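Peptide-binding protein (Photobacterium damsela subsp. piscicida, PDB 6SQX) probably acts as a secreted cysteine endopeptidase of the NlpC/P60 (C40) family that cleaves the peptidoglycan of potentially competing bacteria. Local coordinates at residues A[67-78]-A[201-209]; A[78-86]-A[338-349]. One frame throughout, in Å; residues are numbered along the deposited sequence.

Interaction 1 of 2, residues A[67-78]-A[201-209]; sequences QWSDDANQNDFY and IKGQGTLGW. With EDO (1,2-ethanediol), chain I.
Lys202 and Phe77 reach past each other in opposite directions where the 67-78 segment lies over a beta hairpin of the SH3b1-type domain, strands 198-203 and 206-211 joined by a type I' turn from Gly203 to Thr206. The lysine chain runs extended as far as CE and bends only at its last torsion (chi4 86°), which turns NZ toward a group of oxygens. NZ donates to Asn73 O at 2.8 Å, somewhat out of the carbonyl plane, and to Gln67 OE1 at 2.9 Å, on a lone pair of the amide. A weak bond to Asp76 O and a water that itself binds Asn73 N and Asp76 O add to the grip, so the ammonium is held mainly by neutral carbonyls. The Gln67 side chain crosses the lysine at about a right angle; its NE2 hands a hydrogen to a second water, which also accepts from Gly205 N in the turn. Asn73 is itself braced: its OD1 accepts from Asn75 N, an Asx turn, and from Asp76 N, which completes an Asx motif; this probably steadies the bend from which Asn73 O meets the lysine. On the apolar side, the Phe77 ring lies over the start of strand 206-211, its edge toward Gly205 O. Leu207 CB sits squarely over the ring in a CH-pi contact, 3.7 Å from the centroid and 2° off the ring normal.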
# COMPACT_ATOMS: atom_id res chain seq x y z
N GLN A 67 -14.61 4.55 8.94
CA GLN A 67 -15.80 3.79 8.51
C GLN A 67 -16.71 3.42 9.67
O GLN A 67 -17.83 2.97 9.44
CB GLN A 67 -15.40 2.51 7.75
CG GLN A 67 -14.55 2.77 6.52
CD GLN A 67 -15.19 3.69 5.51
OE1 GLN A 67 -16.41 3.87 5.46
NE2 GLN A 67 -14.36 4.24 4.65
N TRP A 68 -16.23 3.54 10.91
CA TRP A 68 -17.05 3.28 12.08
C TRP A 68 -17.61 4.57 12.65
O TRP A 68 -18.29 4.54 13.68
CB TRP A 68 -16.24 2.53 13.15
CG TRP A 68 -15.96 1.11 12.85
CD1 TRP A 68 -16.34 0.40 11.73
CD2 TRP A 68 -15.17 0.21 13.64
NE1 TRP A 68 -15.86 -0.91 11.82
CE2 TRP A 68 -15.15 -1.04 12.98
CE3 TRP A 68 -14.50 0.33 14.87
CZ2 TRP A 68 -14.47 -2.15 13.50
CZ3 TRP A 68 -13.85 -0.78 15.39
CH2 TRP A 68 -13.82 -2.00 14.69
N SER A 69 -17.39 5.69 11.95
CA SER A 69 -17.79 6.99 12.47
C SER A 69 -19.15 7.41 11.95
O SER A 69 -19.66 6.91 10.95
CB SER A 69 -16.75 8.06 12.13
OG SER A 69 -16.91 8.56 10.81
N ASP A 70 -19.75 8.36 12.65
CA ASP A 70 -21.06 8.82 12.22
C ASP A 70 -20.97 9.60 10.92
O ASP A 70 -22.01 9.79 10.27
CB ASP A 70 -21.70 9.69 13.32
CG ASP A 70 -22.19 8.87 14.51
OD1 ASP A 70 -22.22 7.62 14.39
OD2 ASP A 70 -22.57 9.49 15.54
N ASP A 71 -19.77 10.05 10.53
CA ASP A 71 -19.55 10.87 9.34
C ASP A 71 -19.62 10.05 8.04
O ASP A 71 -19.91 10.61 6.98
CB ASP A 71 -18.18 11.55 9.41
CG ASP A 71 -18.07 12.54 10.56
OD1 ASP A 71 -19.07 13.25 10.84
OD2 ASP A 71 -16.99 12.61 11.20
N ALA A 72 -19.33 8.77 8.10
CA ALA A 72 -19.23 7.94 6.91
C ALA A 72 -20.60 7.45 6.46
O ALA A 72 -21.53 7.29 7.27
CB ALA A 72 -18.34 6.74 7.24
N ASN A 73 -20.73 7.21 5.16
CA ASN A 73 -21.99 6.70 4.61
C ASN A 73 -21.70 5.76 3.44
O ASN A 73 -20.55 5.66 2.98
CB ASN A 73 -22.97 7.84 4.22
CG ASN A 73 -22.47 8.66 3.04
OD1 ASN A 73 -22.24 8.13 1.96
ND2 ASN A 73 -22.31 9.97 3.25
N GLN A 74 -22.74 5.08 2.97
CA GLN A 74 -22.55 4.04 1.96
C GLN A 74 -22.45 4.59 0.54
O GLN A 74 -22.16 3.81 -0.39
CB GLN A 74 -23.68 3.01 2.00
CG GLN A 74 -23.69 2.11 3.23
CD GLN A 74 -24.91 1.25 3.24
OE1 GLN A 74 -26.04 1.77 3.15
NE2 GLN A 74 -24.73 -0.07 3.28
N ASN A 75 -22.65 5.90 0.33
CA ASN A 75 -22.71 6.48 -1.01
C ASN A 75 -21.43 7.20 -1.43
O ASN A 75 -21.19 7.36 -2.64
CB ASN A 75 -23.90 7.44 -1.11
CG ASN A 75 -25.19 6.73 -0.83
OD1 ASN A 75 -25.64 5.91 -1.63
ND2 ASN A 75 -25.80 7.02 0.32
N ASP A 76 -20.65 7.66 -0.47
CA ASP A 76 -19.51 8.54 -0.70
C ASP A 76 -18.25 7.83 -0.25
O ASP A 76 -18.22 7.21 0.82
CB ASP A 76 -19.65 9.84 0.14
CG ASP A 76 -20.93 10.64 -0.16
OD1 ASP A 76 -21.45 10.49 -1.29
OD2 ASP A 76 -21.37 11.40 0.73
N PHE A 77 -17.19 7.96 -1.05
CA PHE A 77 -15.89 7.36 -0.75
C PHE A 77 -14.80 8.41 -0.85
O PHE A 77 -14.72 9.14 -1.85
CB PHE A 77 -15.58 6.18 -1.69
CG PHE A 77 -14.14 5.76 -1.67
CD1 PHE A 77 -13.58 5.14 -0.54
CD2 PHE A 77 -13.33 6.03 -2.76
CE1 PHE A 77 -12.22 4.77 -0.51
CE2 PHE A 77 -11.96 5.66 -2.73
CZ PHE A 77 -11.43 5.05 -1.59
N TYR A 78 -13.95 8.49 0.17
CA TYR A 78 -12.84 9.44 0.24
C TYR A 78 -11.51 8.71 0.13
O TYR A 78 -11.25 7.83 0.94
CB TYR A 78 -12.86 10.17 1.59
CG TYR A 78 -14.05 11.08 1.74
CD1 TYR A 78 -15.32 10.56 2.04
CD2 TYR A 78 -13.92 12.46 1.56
CE1 TYR A 78 -16.44 11.42 2.15
CE2 TYR A 78 -15.02 13.32 1.69
CZ TYR A 78 -16.27 12.80 1.96
OH TYR A 78 -17.36 13.64 2.07
N ILE A 201 -16.83 -3.11 -0.37
CA ILE A 201 -16.50 -2.52 0.93
C ILE A 201 -15.63 -1.29 0.74
O ILE A 201 -15.10 -1.04 -0.35
CB ILE A 201 -15.73 -3.54 1.82
CG1 ILE A 201 -14.32 -3.87 1.24
CG2 ILE A 201 -16.56 -4.82 1.94
CD1 ILE A 201 -13.41 -4.59 2.19
N LYS A 202 -15.47 -0.52 1.81
CA LYS A 202 -14.43 0.51 1.81
C LYS A 202 -13.78 0.56 3.17
O LYS A 202 -14.43 0.33 4.20
CB LYS A 202 -15.00 1.89 1.40
CG LYS A 202 -16.25 2.34 2.20
CD LYS A 202 -16.83 3.56 1.47
CE LYS A 202 -18.08 4.11 2.16
NZ LYS A 202 -17.80 5.08 3.27
N GLY A 203 -12.48 0.87 3.18
CA GLY A 203 -11.74 1.02 4.42
C GLY A 203 -10.28 1.26 4.11
O GLY A 203 -9.80 0.94 3.01
N GLN A 204 -9.58 1.86 5.08
CA GLN A 204 -8.16 2.16 4.90
C GLN A 204 -7.88 2.99 3.64
O GLN A 204 -6.75 3.01 3.12
CB GLN A 204 -7.29 0.89 4.98
CG GLN A 204 -6.78 0.55 6.38
CD GLN A 204 -5.73 1.53 6.84
OE1 GLN A 204 -5.94 2.75 6.78
NE2 GLN A 204 -4.57 1.03 7.26
N GLY A 205 -8.86 3.77 3.16
CA GLY A 205 -8.61 4.57 1.97
C GLY A 205 -8.74 3.81 0.66
O GLY A 205 -8.27 4.28 -0.39
N THR A 206 -9.38 2.63 0.69
CA THR A 206 -9.62 1.81 -0.49
C THR A 206 -11.11 1.45 -0.62
O THR A 206 -11.79 1.23 0.40
CB THR A 206 -8.77 0.49 -0.42
OG1 THR A 206 -7.41 0.78 -0.76
CG2 THR A 206 -9.29 -0.57 -1.38
N LEU A 207 -11.59 1.40 -1.86
CA LEU A 207 -12.93 0.96 -2.20
C LEU A 207 -12.81 -0.23 -3.14
O LEU A 207 -12.07 -0.17 -4.12
CB LEU A 207 -13.67 2.07 -2.97
CG LEU A 207 -15.00 1.72 -3.65
CD1 LEU A 207 -16.12 1.53 -2.56
CD2 LEU A 207 -15.39 2.84 -4.64
N GLY A 208 -13.55 -1.30 -2.87
CA GLY A 208 -13.58 -2.38 -3.84
C GLY A 208 -14.18 -3.65 -3.27
O GLY A 208 -14.74 -3.66 -2.19
N TRP A 209 -14.11 -4.71 -4.07
CA TRP A 209 -14.82 -5.95 -3.79
C TRP A 209 -13.89 -6.98 -3.16
O TRP A 209 -12.72 -7.12 -3.56
CB TRP A 209 -15.36 -6.54 -5.10
CG TRP A 209 -16.37 -5.65 -5.82
CD1 TRP A 209 -16.09 -4.60 -6.66
CD2 TRP A 209 -17.80 -5.73 -5.75
NE1 TRP A 209 -17.27 -4.02 -7.10
CE2 TRP A 209 -18.33 -4.71 -6.57
CE3 TRP A 209 -18.68 -6.58 -5.08
CZ2 TRP A 209 -19.70 -4.51 -6.75
CZ3 TRP A 209 -20.04 -6.38 -5.23
CH2 TRP A 209 -20.54 -5.37 -6.08
C1 EDO I . -12.96 1.83 -8.44
O1 EDO I . -12.82 0.66 -9.27
C2 EDO I . -12.51 1.45 -7.04
O2 EDO I . -12.95 0.12 -6.79
O HOH W 1 -11.36 4.42 4.44
O HOH W 2 -18.48 8.10 3.52

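Interaction 2 of 2, residues A[78-86]-A[338-349]; sequences YYVPNNTQT and WLPRSSFYQANY
Tyr79 and Tyr345 form an offset stack that is slid so far that the Tyr79 CB, and not its ring, lies over the centre of the Tyr345 face. The ring centroids are 4.5 Å apart with planes inclined at 22°, and CB makes a CH-pi contact 3.9 Å from the Tyr345 centroid. Tyr345 OH comes close to Tyr79 CD2, at 3.4 Å, while Phe344 covers the other face of the Tyr345 ring. The tyrosines of helix 343-349, in the NlpC/P60 region, are spaced one helical turn apart, so that Tyr345 and Tyr349 both face the loop joining the antiparallel strands 76-78 and 87-89. Thr86 CG2 touches both, lying over one face of the Tyr349 ring toward its rim and 4.0 Å from Tyr345 CE1. The methyl is held in place because Thr86 OG1, placed between backbone N and carbonyl carbon (chi1 73°), accepts from Val80 N and donates to Asn83 O. Val80 CG2 packs against Tyr349 CB and Pro340 CG, and the Asn83 amide stands nearly perpendicular to the Tyr349 ring. Ahead of the helix, Trp338 points its CH2 corner at Tyr79 O, 3.7 Å away in the plane of the indole, while Pro81 CD touches the same corner obliquely. Polar links across the contact run through water: one joins Tyr79 O to Arg341 N, and a second bridges Gln85 O and Tyr349 OH, with the water oxygen 2.6 Å from Tyr349 OH.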
# COMPACT_ATOMS: atom_id res chain seq x y z
N TYR A 78 -13.95 8.49 0.17
CA TYR A 78 -12.84 9.44 0.24
C TYR A 78 -11.51 8.71 0.13
O TYR A 78 -11.25 7.83 0.94
CB TYR A 78 -12.86 10.17 1.59
CG TYR A 78 -14.05 11.08 1.74
CD1 TYR A 78 -15.32 10.56 2.04
CD2 TYR A 78 -13.92 12.46 1.56
CE1 TYR A 78 -16.44 11.42 2.15
CE2 TYR A 78 -15.02 13.32 1.69
CZ TYR A 78 -16.27 12.80 1.96
OH TYR A 78 -17.36 13.64 2.07
N TYR A 79 -10.63 9.12 -0.79
CA TYR A 79 -9.26 8.61 -0.68
C TYR A 79 -8.58 9.10 0.58
O TYR A 79 -7.68 8.42 1.10
CB TYR A 79 -8.42 9.03 -1.90
CG TYR A 79 -8.89 8.35 -3.14
CD1 TYR A 79 -8.63 7.00 -3.37
CD2 TYR A 79 -9.62 9.06 -4.11
CE1 TYR A 79 -9.10 6.36 -4.50
CE2 TYR A 79 -10.07 8.42 -5.28
CZ TYR A 79 -9.80 7.06 -5.47
OH TYR A 79 -10.25 6.39 -6.58
N VAL A 80 -8.94 10.28 1.08
CA VAL A 80 -8.43 10.82 2.33
C VAL A 80 -9.64 11.23 3.16
O VAL A 80 -10.29 12.25 2.85
CB VAL A 80 -7.49 12.02 2.07
CG1 VAL A 80 -7.02 12.67 3.40
CG2 VAL A 80 -6.30 11.55 1.20
N PRO A 81 -10.05 10.45 4.16
CA PRO A 81 -11.28 10.76 4.91
C PRO A 81 -11.30 12.21 5.36
O PRO A 81 -10.29 12.77 5.79
CB PRO A 81 -11.21 9.80 6.11
CG PRO A 81 -10.53 8.61 5.55
CD PRO A 81 -9.45 9.16 4.58
N ASN A 82 -12.46 12.83 5.19
CA ASN A 82 -12.77 14.21 5.59
C ASN A 82 -12.12 15.27 4.72
O ASN A 82 -12.38 16.46 4.95
CB ASN A 82 -12.45 14.51 7.07
CG ASN A 82 -13.28 13.70 8.03
OD1 ASN A 82 -12.76 13.09 9.00
ND2 ASN A 82 -14.59 13.65 7.77
N ASN A 83 -11.35 14.90 3.71
CA ASN A 83 -10.83 15.89 2.77
C ASN A 83 -11.71 15.83 1.53
O ASN A 83 -11.62 14.89 0.74
CB ASN A 83 -9.35 15.64 2.44
CG ASN A 83 -8.79 16.74 1.57
OD1 ASN A 83 -9.52 17.29 0.75
ND2 ASN A 83 -7.53 17.11 1.76
N THR A 84 -12.59 16.83 1.35
CA THR A 84 -13.53 16.77 0.23
C THR A 84 -12.88 16.94 -1.14
O THR A 84 -13.55 16.69 -2.14
CB THR A 84 -14.66 17.79 0.39
OG1 THR A 84 -14.09 19.12 0.43
CG2 THR A 84 -15.44 17.49 1.66
N GLN A 85 -11.60 17.31 -1.20
CA GLN A 85 -10.88 17.25 -2.47
C GLN A 85 -10.73 15.83 -2.99
O GLN A 85 -10.34 15.64 -4.15
CB GLN A 85 -9.49 17.88 -2.32
CG GLN A 85 -9.53 19.36 -1.95
CD GLN A 85 -9.94 20.30 -3.05
OE1 GLN A 85 -10.35 19.90 -4.17
NE2 GLN A 85 -9.81 21.59 -2.75
N THR A 86 -11.01 14.83 -2.15
CA THR A 86 -10.81 13.42 -2.50
C THR A 86 -12.11 12.63 -2.50
O THR A 86 -12.09 11.38 -2.50
CB THR A 86 -9.78 12.76 -1.56
OG1 THR A 86 -10.33 12.53 -0.26
CG2 THR A 86 -8.54 13.64 -1.42
N TRP A 338 -0.51 7.57 9.38
CA TRP A 338 -1.46 7.17 8.35
C TRP A 338 -1.09 7.82 7.03
O TRP A 338 -1.00 9.06 6.96
CB TRP A 338 -2.88 7.63 8.72
CG TRP A 338 -3.95 6.96 7.90
CD1 TRP A 338 -4.57 5.76 8.17
CD2 TRP A 338 -4.53 7.45 6.67
NE1 TRP A 338 -5.49 5.48 7.19
CE2 TRP A 338 -5.48 6.49 6.25
CE3 TRP A 338 -4.34 8.61 5.90
CZ2 TRP A 338 -6.23 6.64 5.08
CZ3 TRP A 338 -5.10 8.77 4.73
CH2 TRP A 338 -6.03 7.79 4.33
N LEU A 339 -0.92 7.01 5.98
CA LEU A 339 -0.76 7.47 4.61
C LEU A 339 -1.93 6.97 3.78
O LEU A 339 -2.46 5.88 4.02
CB LEU A 339 0.52 6.88 3.99
CG LEU A 339 1.86 7.28 4.62
CD1 LEU A 339 3.03 6.75 3.77
CD2 LEU A 339 2.00 8.77 4.89
N PRO A 340 -2.33 7.72 2.75
CA PRO A 340 -3.31 7.19 1.79
C PRO A 340 -2.77 6.04 0.97
O PRO A 340 -1.58 5.75 1.03
CB PRO A 340 -3.68 8.39 0.91
CG PRO A 340 -2.76 9.47 1.26
CD PRO A 340 -1.96 9.12 2.49
N ARG A 341 -3.61 5.43 0.14
CA ARG A 341 -3.24 4.19 -0.54
C ARG A 341 -2.23 4.40 -1.67
O ARG A 341 -1.29 3.59 -1.83
CB ARG A 341 -4.50 3.54 -1.09
CG ARG A 341 -4.23 2.39 -2.08
CD ARG A 341 -3.61 1.19 -1.38
NE ARG A 341 -3.32 0.13 -2.35
CZ ARG A 341 -2.14 -0.04 -2.95
NH1 ARG A 341 -1.15 0.80 -2.70
NH2 ARG A 341 -1.97 -1.05 -3.77
N SER A 342 -2.44 5.40 -2.54
CA SER A 342 -1.68 5.48 -3.77
C SER A 342 -0.66 6.62 -3.77
O SER A 342 -0.74 7.57 -2.98
CB SER A 342 -2.62 5.58 -4.98
OG SER A 342 -3.48 4.44 -5.01
N SER A 343 0.30 6.50 -4.68
CA SER A 343 1.43 7.45 -4.71
C SER A 343 0.98 8.90 -4.90
O SER A 343 1.55 9.80 -4.27
CB SER A 343 2.48 7.07 -5.77
OG SER A 343 1.93 7.11 -7.08
N PHE A 344 0.01 9.15 -5.78
CA PHE A 344 -0.42 10.53 -6.01
C PHE A 344 -1.01 11.12 -4.74
O PHE A 344 -0.73 12.28 -4.38
CB PHE A 344 -1.46 10.59 -7.13
CG PHE A 344 -2.05 11.96 -7.31
CD1 PHE A 344 -1.43 12.89 -8.12
CD2 PHE A 344 -3.21 12.32 -6.63
CE1 PHE A 344 -1.96 14.19 -8.28
CE2 PHE A 344 -3.74 13.61 -6.79
CZ PHE A 344 -3.10 14.53 -7.61
N TYR A 345 -1.84 10.34 -4.04
CA TYR A 345 -2.46 10.87 -2.84
C TYR A 345 -1.47 10.99 -1.69
O TYR A 345 -1.57 11.90 -0.87
CB TYR A 345 -3.70 10.05 -2.47
CG TYR A 345 -4.81 10.26 -3.48
CD1 TYR A 345 -5.65 11.37 -3.38
CD2 TYR A 345 -4.99 9.38 -4.55
CE1 TYR A 345 -6.65 11.57 -4.33
CE2 TYR A 345 -5.99 9.57 -5.49
CZ TYR A 345 -6.81 10.67 -5.38
OH TYR A 345 -7.79 10.89 -6.30
N GLN A 346 -0.49 10.07 -1.62
CA GLN A 346 0.57 10.23 -0.62
C GLN A 346 1.35 11.51 -0.88
O GLN A 346 1.55 12.33 0.04
CB GLN A 346 1.52 9.00 -0.64
CG GLN A 346 0.81 7.73 -0.16
CD GLN A 346 1.71 6.52 -0.18
OE1 GLN A 346 2.77 6.54 -0.79
NE2 GLN A 346 1.25 5.45 0.44
N ALA A 347 1.78 11.70 -2.13
CA ALA A 347 2.62 12.85 -2.46
C ALA A 347 1.90 14.16 -2.20
O ALA A 347 2.52 15.13 -1.75
CB ALA A 347 3.04 12.79 -3.92
N ASN A 348 0.59 14.21 -2.46
CA ASN A 348 -0.15 15.46 -2.36
C ASN A 348 -0.85 15.67 -1.03
O ASN A 348 -1.11 16.83 -0.67
CB ASN A 348 -1.13 15.55 -3.53
CG ASN A 348 -0.42 15.89 -4.82
OD1 ASN A 348 -0.24 17.08 -5.12
ND2 ASN A 348 -0.03 14.88 -5.59
N TYR A 349 -1.17 14.62 -0.28
CA TYR A 349 -2.01 14.77 0.90
C TYR A 349 -1.38 14.27 2.19
O TYR A 349 -1.99 14.45 3.25
CB TYR A 349 -3.39 14.10 0.71
CG TYR A 349 -4.14 14.74 -0.45
CD1 TYR A 349 -4.81 15.96 -0.28
CD2 TYR A 349 -4.19 14.13 -1.70
CE1 TYR A 349 -5.45 16.54 -1.35
CE2 TYR A 349 -4.81 14.74 -2.76
CZ TYR A 349 -5.47 15.93 -2.57
OH TYR A 349 -6.11 16.52 -3.64
O HOH W 3 -6.43 6.36 -0.08
O HOH W 4 -7.47 15.23 -5.49

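The two contacts share Tyr78 and lie about 13 Å apart between centres, strand 76-78 leading from one into the other. Interaction 1 ties this N-terminal part of the chain to the SH3b1-type hairpin, interaction 2 ties it to the NlpC/P60 region, and the hairpin and that region also meet directly: Gln204 OE1 lies 2.8 Å from Trp338 NE1, a probable hydrogen bond. Gly205 O packs 3.9 Å from Arg341 CB, and Tyr79 meets Phe77 edge-to-face. Arg341 also forms a salt bridge with Asp323, the neighbour in sequence of Cys324, a cysteine found oxidised to the sulfonic acid. Through Arg341 the 338-349 segment is thus connected to the residue next to that cysteine.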